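Local coordinates for protein L-lysine 6-oxidase (Marinomonas mediterranea, PDB 3WEU) that oxidises the side-chain amine of free L-lysine with a cysteine tryptophylquinone cofactor, releasing ammonium and the hydrogen peroxide that makes it antibacterial, at residues A[293-296]-A[297-301]; A[386-389]-A[390-393]; A[392-395]-A[396-399]; A[485-489]-A[490-494]. One frame throughout, in Å; residues are numbered along the deposited sequence.

Interaction 1 (A[293-296]-A[297-301]); sequences ANFD and RDILP
A293 meets D298 OD2 with CA and CB, CB at 3.4 Å, and helix 407-418 covers the same spot through L412. N294 makes polar contacts with both its backbone and its side chain. Its backbone N donates to D298 OD2 at 2.8 Å, reaching that oxygen from above the carboxylate plane, while its side-chain OD1 accepts from R297 N, also at 2.8 Å. With CG anti to the backbone N (chi1 174°), the amide swings over the first turn, and its ND2 end is taken by G424 O and T422 OG1. This is an N-cap with a reciprocal element: N294 OD1 caps the helix that starts at F295, and D298 answers by gripping the backbone N of the cap residue. R297 makes a side-on salt bridge to that carboxylate, NE to D298 OD1 at 3.0 Å and NH2 to the syn lone pair of D298 OD2; Y429 OH also binds OD1, which should help hold the group. N294 CB covers one guanidinium face, and NH1 goes on to D427 O. F295 O accepts from I299 N and, almost straight at 177°, from L300 N, the latter bond marking a wider pi-type turn. The F295 ring meets I299 CG2 through CE1 at 3.7 Å and L300 CB through CE2. D296 runs alongside L300, its OD1 3.8 Å from L300 CD2.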
loop_
_atom_site.group_PDB
_atom_site.type_symbol
_atom_site.label_atom_id
_atom_site.label_comp_id
_atom_site.label_asym_id
_atom_site.label_seq_id
_atom_site.Cartn_x
_atom_site.Cartn_y
_atom_site.Cartn_z
ATOM N N ALA A 293 45.301 -28.462 23.252
ATOM C CA ALA A 293 44.840 -27.093 23.076
ATOM C C ALA A 293 45.518 -26.222 24.101
ATOM O O ALA A 293 46.182 -26.708 25.045
ATOM C CB ALA A 293 43.303 -27.041 23.249
ATOM N N ASN A 294 45.317 -24.939 23.999
ATOM C CA ASN A 294 45.856 -24.025 24.969
ATOM C C ASN A 294 44.644 -23.251 25.546
ATOM O O ASN A 294 43.867 -22.667 24.785
ATOM C CB ASN A 294 46.816 -23.031 24.323
ATOM C CG ASN A 294 47.288 -21.948 25.308
ATOM O OD1 ASN A 294 46.915 -20.763 25.208
ATOM N ND2 ASN A 294 48.129 -22.358 26.270
ATOM N N PHE A 295 44.561 -23.144 26.880
ATOM C CA PHE A 295 43.412 -22.474 27.448
ATOM C C PHE A 295 43.279 -21.031 26.990
ATOM O O PHE A 295 42.214 -20.605 26.502
ATOM C CB PHE A 295 43.417 -22.514 28.951
ATOM C CG PHE A 295 42.169 -21.883 29.539
ATOM C CD1 PHE A 295 40.974 -22.566 29.551
ATOM C CD2 PHE A 295 42.205 -20.562 30.001
ATOM C CE1 PHE A 295 39.837 -21.981 30.039
ATOM C CE2 PHE A 295 41.074 -19.981 30.536
ATOM C CZ PHE A 295 39.891 -20.686 30.540
ATOM N N ASP A 296 44.307 -20.248 27.199
ATOM C CA ASP A 296 44.235 -18.858 26.889
ATOM C C ASP A 296 43.970 -18.563 25.402
ATOM O O ASP A 296 43.233 -17.635 25.095
ATOM C CB ASP A 296 45.477 -18.049 27.331
ATOM C CG ASP A 296 45.622 -17.882 28.868
ATOM O OD1 ASP A 296 44.669 -17.933 29.604
ATOM O OD2 ASP A 296 46.769 -17.745 29.337
ATOM N N ARG A 297 44.599 -19.277 24.501
ATOM C CA ARG A 297 44.484 -19.012 23.076
ATOM C C ARG A 297 43.166 -19.562 22.519
ATOM O O ARG A 297 42.543 -18.933 21.691
ATOM C CB ARG A 297 45.638 -19.708 22.315
ATOM C CG ARG A 297 45.723 -19.509 20.803
ATOM C CD ARG A 297 46.878 -20.339 20.114
ATOM N NE ARG A 297 46.567 -21.731 20.275
ATOM C CZ ARG A 297 47.409 -22.748 20.139
ATOM N NH1 ARG A 297 48.681 -22.542 19.811
ATOM N NH2 ARG A 297 46.968 -23.995 20.351
ATOM N N ASP A 298 42.761 -20.744 22.943
ATOM C CA ASP A 298 41.705 -21.475 22.250
ATOM C C ASP A 298 40.362 -21.443 22.965
ATOM O O ASP A 298 39.298 -21.534 22.334
ATOM C CB ASP A 298 42.083 -22.935 22.044
ATOM C CG ASP A 298 43.384 -23.139 21.248
ATOM O OD1 ASP A 298 43.680 -22.368 20.321
ATOM O OD2 ASP A 298 44.116 -24.128 21.620
ATOM N N ILE A 299 40.370 -21.359 24.275
ATOM C CA ILE A 299 39.153 -21.580 25.019
ATOM C C ILE A 299 38.632 -20.292 25.630
ATOM O O ILE A 299 37.440 -19.913 25.469
ATOM C CB ILE A 299 39.392 -22.579 26.115
ATOM C CG1 ILE A 299 40.064 -23.853 25.557
ATOM C CG2 ILE A 299 38.109 -22.890 26.896
ATOM C CD1 ILE A 299 39.300 -24.540 24.470
ATOM N N LEU A 300 39.516 -19.604 26.318
ATOM C CA LEU A 300 39.175 -18.349 26.944
ATOM C C LEU A 300 38.460 -17.346 26.050
ATOM O O LEU A 300 37.568 -16.716 26.530
ATOM C CB LEU A 300 40.379 -17.706 27.605
ATOM C CG LEU A 300 40.251 -16.339 28.264
ATOM C CD1 LEU A 300 39.311 -16.479 29.469
ATOM C CD2 LEU A 300 41.668 -15.865 28.678
ATOM N N PRO A 301 38.830 -17.204 24.795
ATOM C CA PRO A 301 38.102 -16.212 23.986
ATOM C C PRO A 301 36.639 -16.592 23.819
ATOM O O PRO A 301 35.773 -15.747 23.817
ATOM C CB PRO A 301 38.832 -16.287 22.656
ATOM C CG PRO A 301 40.294 -16.714 23.067
ATOM C CD PRO A 301 39.984 -17.776 24.072
#

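Interaction 2 (A[386-389]-A[390-393]); sequences VSSS and NFYD
The backbone folds back between S388 and F391, where F391 N donates to S388 O at 3.2 Å from well above the carbonyl plane. This is a type I beta turn, set in the long loop between strands 381-382 and 400-402, and it brings the F391 ring back over the chain that leads into it. One ring face lies against the peptide joining S387 to S388: S387 CA and S388 N sit above it, both offset toward the rim. S387 CB comes to 3.4 Å from F391 CD2, while S388 CB faces the other ortho carbon, CD1, at 3.7 Å. With CG beside its backbone N (chi1 -88°), F391 keeps its ring on this peptide. N390, at the turn's corner, bends its amide back so that OD1 lies 3.4 Å from S388 CB. The hydroxyls of S388 and S389 are bonded outside the turn: S388 OG to N529 N and K530 O, and S389 OG to S527 O, tying the turn to residues at and just before the start of strand 530-543. E101 OE1 is shared by S387 OG and Y392 OH, which probably helps keep the two side chains together, with S387 OG 3.9 Å from Y392 CE2.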
loop_
_atom_site.group_PDB
_atom_site.type_symbol
_atom_site.label_atom_id
_atom_site.label_comp_id
_atom_site.label_asym_id
_atom_site.label_seq_id
_atom_site.Cartn_x
_atom_site.Cartn_y
_atom_site.Cartn_z
ATOM N N VAL A 386 14.254 -20.098 9.531
ATOM C CA VAL A 386 13.283 -19.280 8.817
ATOM C C VAL A 386 12.371 -20.092 7.906
ATOM O O VAL A 386 11.127 -19.915 7.915
ATOM C CB VAL A 386 14.049 -18.228 7.977
ATOM C CG1 VAL A 386 13.081 -17.360 7.203
ATOM C CG2 VAL A 386 14.817 -17.291 8.947
ATOM N N SER A 387 12.943 -20.996 7.131
ATOM C CA SER A 387 12.100 -21.783 6.154
ATOM C C SER A 387 12.097 -23.286 6.457
ATOM O O SER A 387 13.075 -23.837 6.914
ATOM C CB SER A 387 12.586 -21.495 4.717
ATOM O OG SER A 387 13.971 -21.833 4.585
ATOM N N SER A 388 10.963 -23.929 6.270
ATOM C CA SER A 388 10.835 -25.344 6.538
ATOM C C SER A 388 11.351 -26.200 5.415
ATOM O O SER A 388 11.638 -25.713 4.311
ATOM C CB SER A 388 9.321 -25.660 6.716
ATOM O OG SER A 388 8.752 -25.016 7.816
ATOM N N SER A 389 11.385 -27.501 5.655
ATOM C CA SER A 389 11.825 -28.495 4.671
ATOM C C SER A 389 11.019 -28.388 3.390
ATOM O O SER A 389 11.551 -28.681 2.316
ATOM C CB SER A 389 11.643 -29.915 5.231
ATOM O OG SER A 389 10.281 -30.207 5.568
ATOM N N ASN A 390 9.740 -27.971 3.516
ATOM C CA ASN A 390 8.816 -27.970 2.380
ATOM C C ASN A 390 8.512 -26.629 1.772
ATOM O O ASN A 390 7.501 -26.482 1.117
ATOM C CB ASN A 390 7.504 -28.703 2.705
ATOM C CG ASN A 390 6.696 -28.023 3.785
ATOM O OD1 ASN A 390 7.247 -27.324 4.633
ATOM N ND2 ASN A 390 5.411 -28.272 3.809
ATOM N N PHE A 391 9.395 -25.647 1.962
ATOM C CA PHE A 391 9.259 -24.338 1.311
ATOM C C PHE A 391 9.845 -24.371 -0.067
ATOM O O PHE A 391 10.546 -25.333 -0.442
ATOM C CB PHE A 391 10.015 -23.275 2.116
ATOM C CG PHE A 391 9.208 -22.628 3.220
ATOM C CD1 PHE A 391 8.315 -23.366 3.990
ATOM C CD2 PHE A 391 9.448 -21.270 3.543
ATOM C CE1 PHE A 391 7.609 -22.758 5.014
ATOM C CE2 PHE A 391 8.751 -20.654 4.580
ATOM C CZ PHE A 391 7.857 -21.420 5.331
ATOM N N TYR A 392 9.494 -23.355 -0.835
ATOM C CA TYR A 392 10.061 -23.067 -2.139
ATOM C C TYR A 392 9.803 -24.185 -3.154
ATOM O O TYR A 392 10.642 -24.424 -4.002
ATOM C CB TYR A 392 11.567 -22.822 -2.031
ATOM C CG TYR A 392 11.955 -21.768 -1.017
ATOM C CD1 TYR A 392 11.370 -20.505 -1.039
ATOM C CD2 TYR A 392 12.917 -22.037 -0.042
ATOM C CE1 TYR A 392 11.736 -19.518 -0.106
ATOM C CE2 TYR A 392 13.321 -21.055 0.863
ATOM C CZ TYR A 392 12.746 -19.808 0.845
ATOM O OH TYR A 392 13.137 -18.834 1.767
ATOM N N ASP A 393 8.684 -24.890 -2.981
ATOM C CA ASP A 393 8.327 -26.057 -3.773
ATOM C C ASP A 393 9.339 -27.163 -3.653
ATOM O O ASP A 393 9.436 -27.976 -4.511
ATOM C CB ASP A 393 8.074 -25.646 -5.240
ATOM C CG ASP A 393 6.958 -24.644 -5.348
ATOM O OD1 ASP A 393 5.955 -24.741 -4.612
ATOM O OD2 ASP A 393 7.052 -23.743 -6.142
#

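Interaction 3 (A[392-395]-A[396-399]); sequences YDLT and DNVV
L394 packs on N397 where the loop doubles back, its CD1 4.0 Å from both CB and OD1 of the asparagine. This is the closer-packed half of the contact, and Y392 borders it: N397 OD1 lies near the plane of the phenol ring, 4.3 Å from Y392 CD2 at its edge. The asparagine amide reaches this place with CG anti to its backbone N (chi1 -175°). Both ends of that amide are occupied, ND2 by S388 O and S387 OG, OD1 by N103 ND2, which should fix its rotation. The other half, around T395 and D396, is looser and wetter. There a water bridges the two residues, accepting from T395 N at 2.9 Å and donating to D396 OD1 at 2.8 Å, so the backbone N–H of the exposed threonine is satisfied by solvent rather than directly by the carboxylate. D396 OD1 also forms a salt bridge with R117, a second partner that probably keeps the acid charged. Neither segment belongs to a helix or strand: they make up an irregular bend that packs on the loops carrying R100, N103 and Y108 and then runs directly into strand 400-402.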
loop_
_atom_site.group_PDB
_atom_site.type_symbol
_atom_site.label_atom_id
_atom_site.label_comp_id
_atom_site.label_asym_id
_atom_site.label_seq_id
_atom_site.Cartn_x
_atom_site.Cartn_y
_atom_site.Cartn_z
ATOM N N TYR A 392 9.494 -23.355 -0.835
ATOM C CA TYR A 392 10.061 -23.067 -2.139
ATOM C C TYR A 392 9.803 -24.185 -3.154
ATOM O O TYR A 392 10.642 -24.424 -4.002
ATOM C CB TYR A 392 11.567 -22.822 -2.031
ATOM C CG TYR A 392 11.955 -21.768 -1.017
ATOM C CD1 TYR A 392 11.370 -20.505 -1.039
ATOM C CD2 TYR A 392 12.917 -22.037 -0.042
ATOM C CE1 TYR A 392 11.736 -19.518 -0.106
ATOM C CE2 TYR A 392 13.321 -21.055 0.863
ATOM C CZ TYR A 392 12.746 -19.808 0.845
ATOM O OH TYR A 392 13.137 -18.834 1.767
ATOM N N ASP A 393 8.684 -24.890 -2.981
ATOM C CA ASP A 393 8.327 -26.057 -3.773
ATOM C C ASP A 393 9.339 -27.163 -3.653
ATOM O O ASP A 393 9.436 -27.976 -4.511
ATOM C CB ASP A 393 8.074 -25.646 -5.240
ATOM C CG ASP A 393 6.958 -24.644 -5.348
ATOM O OD1 ASP A 393 5.955 -24.741 -4.612
ATOM O OD2 ASP A 393 7.052 -23.743 -6.142
ATOM N N LEU A 394 10.080 -27.244 -2.542
ATOM C CA LEU A 394 11.006 -28.306 -2.311
ATOM C C LEU A 394 10.420 -29.245 -1.287
ATOM O O LEU A 394 9.487 -28.901 -0.601
ATOM C CB LEU A 394 12.321 -27.756 -1.690
ATOM C CG LEU A 394 12.977 -26.619 -2.504
ATOM C CD1 LEU A 394 14.241 -26.103 -1.810
ATOM C CD2 LEU A 394 13.313 -27.126 -3.930
ATOM N N THR A 395 11.019 -30.404 -1.100
ATOM C CA THR A 395 10.627 -31.227 0.030
ATOM C C THR A 395 11.824 -31.476 0.920
ATOM O O THR A 395 11.689 -32.094 1.968
ATOM C CB THR A 395 10.014 -32.590 -0.400
ATOM O OG1 THR A 395 10.939 -33.233 -1.255
ATOM C CG2 THR A 395 8.681 -32.432 -1.133
ATOM N N ASP A 396 12.982 -30.975 0.549
ATOM C CA ASP A 396 14.176 -31.253 1.290
ATOM C C ASP A 396 15.074 -29.987 1.495
ATOM O O ASP A 396 16.288 -30.071 1.510
ATOM C CB ASP A 396 14.971 -32.369 0.675
ATOM C CG ASP A 396 15.358 -32.102 -0.720
ATOM O OD1 ASP A 396 15.073 -31.020 -1.245
ATOM O OD2 ASP A 396 15.906 -33.047 -1.300
ATOM N N ASN A 397 14.413 -28.846 1.637
ATOM C CA ASN A 397 15.097 -27.589 1.964
ATOM C C ASN A 397 15.906 -27.780 3.254
ATOM O O ASN A 397 15.398 -28.374 4.243
ATOM C CB ASN A 397 14.043 -26.539 2.137
ATOM C CG ASN A 397 14.636 -25.159 2.357
ATOM O OD1 ASN A 397 15.659 -24.762 1.730
ATOM N ND2 ASN A 397 14.042 -24.444 3.330
ATOM N N VAL A 398 17.138 -27.308 3.258
ATOM C CA VAL A 398 18.026 -27.521 4.414
ATOM C C VAL A 398 17.600 -26.597 5.548
ATOM O O VAL A 398 17.434 -25.360 5.334
ATOM C CB VAL A 398 19.463 -27.246 4.036
ATOM C CG1 VAL A 398 20.436 -27.345 5.220
ATOM C CG2 VAL A 398 19.913 -28.264 2.962
ATOM N N VAL A 399 17.476 -27.207 6.719
ATOM C CA VAL A 399 17.092 -26.518 7.972
ATOM C C VAL A 399 18.304 -26.539 8.903
ATOM O O VAL A 399 19.040 -27.505 8.989
ATOM C CB VAL A 399 15.933 -27.272 8.622
ATOM C CG1 VAL A 399 15.614 -26.828 10.039
ATOM C CG2 VAL A 399 14.720 -27.153 7.731
HETATM O O HOH W 1 12.991 -31.117 -3.061
#

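Interaction 4 (A[485-489]-A[490-494]); sequences PERDE and CEEET
R487 NH2 donates to T494 OG1 at 2.8 Å, the hydroxyl lying in the guanidinium plane, and so spans the short helix 489-492 from its entrance to its exit. The arginine reaches that far with its chain extended from CG to NE, E492 CG lying 3.9 Å from R487 NE on the way. At the entrance, D488 OD1 accepts from C490 N, likewise at 2.8 Å, approached from far above the carboxylate plane. D488 O receives E492 N along a nearly straight 170° bond and E491 N through a weak one, and E489 O takes E493 N. Two waters extend this shell: one accepts from D488 N and donates to E492 OE2 at 2.7 Å, the other joins D488 OD2 to E491 OE1, which probably eases the proximity of these acidic groups. Farther out, R487 NH2 also binds G495 O, and Y472 makes a cation-pi contact with the arginine. R504 clasps D488 OD1 and E489 OE2, while K503 pairs with E489 OE1, which probably steadies the acids. E493, with a positive phi of 75°, is the first residue to leave the helix; the result is a one-turn helix with an aspartate N-cap, bridged by R487 to T494.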
loop_
_atom_site.group_PDB
_atom_site.type_symbol
_atom_site.label_atom_id
_atom_site.label_comp_id
_atom_site.label_asym_id
_atom_site.label_seq_id
_atom_site.Cartn_x
_atom_site.Cartn_y
_atom_site.Cartn_z
ATOM N N PRO A 485 27.928 -11.208 -14.488
ATOM C CA PRO A 485 26.823 -11.139 -13.501
ATOM C C PRO A 485 26.330 -12.495 -12.950
ATOM O O PRO A 485 26.024 -12.648 -11.747
ATOM C CB PRO A 485 25.709 -10.393 -14.279
ATOM C CG PRO A 485 26.083 -10.540 -15.738
ATOM C CD PRO A 485 27.589 -10.466 -15.730
ATOM N N GLU A 486 26.348 -13.518 -13.785
ATOM C CA GLU A 486 25.741 -14.781 -13.403
ATOM C C GLU A 486 26.753 -15.761 -12.846
ATOM O O GLU A 486 26.376 -16.819 -12.397
ATOM C CB GLU A 486 24.924 -15.384 -14.582
ATOM C CG GLU A 486 25.648 -15.617 -15.848
ATOM C CD GLU A 486 25.739 -14.321 -16.672
ATOM O OE1 GLU A 486 24.754 -13.886 -17.413
ATOM O OE2 GLU A 486 26.822 -13.742 -16.538
ATOM N N ARG A 487 28.037 -15.413 -12.814
ATOM C CA ARG A 487 29.082 -16.346 -12.434
ATOM C C ARG A 487 29.080 -16.593 -10.913
ATOM O O ARG A 487 29.229 -15.640 -10.130
ATOM C CB ARG A 487 30.464 -15.833 -12.831
ATOM C CG ARG A 487 31.609 -16.708 -12.417
ATOM C CD ARG A 487 32.951 -16.223 -12.929
ATOM N NE ARG A 487 34.063 -17.074 -12.544
ATOM C CZ ARG A 487 34.642 -17.019 -11.346
ATOM N NH1 ARG A 487 34.161 -16.138 -10.447
ATOM N NH2 ARG A 487 35.646 -17.814 -11.030
ATOM N N ASP A 488 28.943 -17.850 -10.526
ATOM C CA ASP A 488 29.138 -18.260 -9.140
ATOM C C ASP A 488 30.560 -18.749 -8.933
ATOM O O ASP A 488 30.968 -19.805 -9.374
ATOM C CB ASP A 488 28.157 -19.343 -8.772
ATOM C CG ASP A 488 28.176 -19.664 -7.268
ATOM O OD1 ASP A 488 29.060 -19.135 -6.554
ATOM O OD2 ASP A 488 27.308 -20.410 -6.816
ATOM N N GLU A 489 31.354 -17.943 -8.228
ATOM C CA GLU A 489 32.668 -18.331 -7.853
ATOM C C GLU A 489 32.765 -19.612 -7.084
ATOM O O GLU A 489 33.800 -20.309 -7.121
ATOM C CB GLU A 489 33.281 -17.205 -7.035
ATOM C CG GLU A 489 32.670 -16.998 -5.620
ATOM C CD GLU A 489 31.260 -16.406 -5.584
ATOM O OE1 GLU A 489 30.640 -15.963 -6.614
ATOM O OE2 GLU A 489 30.739 -16.321 -4.432
ATOM N N CYS A 490 31.715 -19.946 -6.315
ATOM C CA CYS A 490 31.710 -21.275 -5.662
ATOM C C CYS A 490 31.501 -22.467 -6.597
ATOM O O CYS A 490 31.942 -23.557 -6.282
ATOM C CB CYS A 490 30.634 -21.336 -4.601
ATOM S SG CYS A 490 30.998 -20.123 -3.263
ATOM N N GLU A 491 30.789 -22.252 -7.677
ATOM C CA GLU A 491 30.606 -23.270 -8.719
ATOM C C GLU A 491 31.847 -23.399 -9.605
ATOM O O GLU A 491 32.354 -24.506 -9.812
ATOM C CB GLU A 491 29.385 -22.938 -9.577
ATOM C CG GLU A 491 29.220 -23.927 -10.707
ATOM C CD GLU A 491 27.936 -23.719 -11.439
ATOM O OE1 GLU A 491 27.267 -22.716 -11.184
ATOM O OE2 GLU A 491 27.595 -24.561 -12.276
ATOM N N GLU A 492 32.392 -22.305 -10.092
ATOM C CA GLU A 492 33.588 -22.414 -10.999
ATOM C C GLU A 492 34.858 -22.718 -10.347
ATOM O O GLU A 492 35.714 -23.284 -10.996
ATOM C CB GLU A 492 33.804 -21.123 -11.785
ATOM C CG GLU A 492 32.550 -20.634 -12.449
ATOM C CD GLU A 492 31.876 -21.707 -13.308
ATOM O OE1 GLU A 492 32.552 -22.580 -13.862
ATOM O OE2 GLU A 492 30.641 -21.695 -13.390
ATOM N N GLU A 493 35.066 -22.280 -9.074
ATOM C CA GLU A 493 36.249 -22.662 -8.312
ATOM C C GLU A 493 37.507 -21.959 -8.741
ATOM O O GLU A 493 38.560 -22.214 -8.209
ATOM C CB GLU A 493 36.538 -24.191 -8.252
ATOM C CG GLU A 493 35.295 -25.004 -7.884
ATOM C CD GLU A 493 35.517 -26.413 -7.432
ATOM O OE1 GLU A 493 36.626 -26.908 -7.435
ATOM O OE2 GLU A 493 34.541 -27.055 -7.032
ATOM N N THR A 494 37.406 -21.039 -9.662
ATOM C CA THR A 494 38.629 -20.410 -10.232
ATOM C C THR A 494 38.841 -18.969 -9.725
ATOM O O THR A 494 39.646 -18.207 -10.289
ATOM C CB THR A 494 38.491 -20.369 -11.764
ATOM O OG1 THR A 494 37.190 -19.874 -12.116
ATOM C CG2 THR A 494 38.705 -21.794 -12.324
HETATM O O HOH W 2 28.804 -19.993 -12.361
HETATM O O HOH W 3 26.141 -22.051 -8.322
#

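In the fold
Along the chain the four contacts come in series, except that interaction 3 begins on Y392 and D393, where interaction 2 ends. These two form one unit: their centres are 5 Å apart, and N397 joins the two, closing the loop between strands 381-382 and 400-402 upon itself. Interaction 4, on helix 489-492, has its centre about 23 Å from that of interaction 3 and belongs to the same C-terminal domain, without touching it. Interaction 1 stands apart, its centre 37 to 39 Å from the others, where strand 293-294 passes into helix 295-308. Local caps, a turn and a bend thus shape three separate places in one large chain.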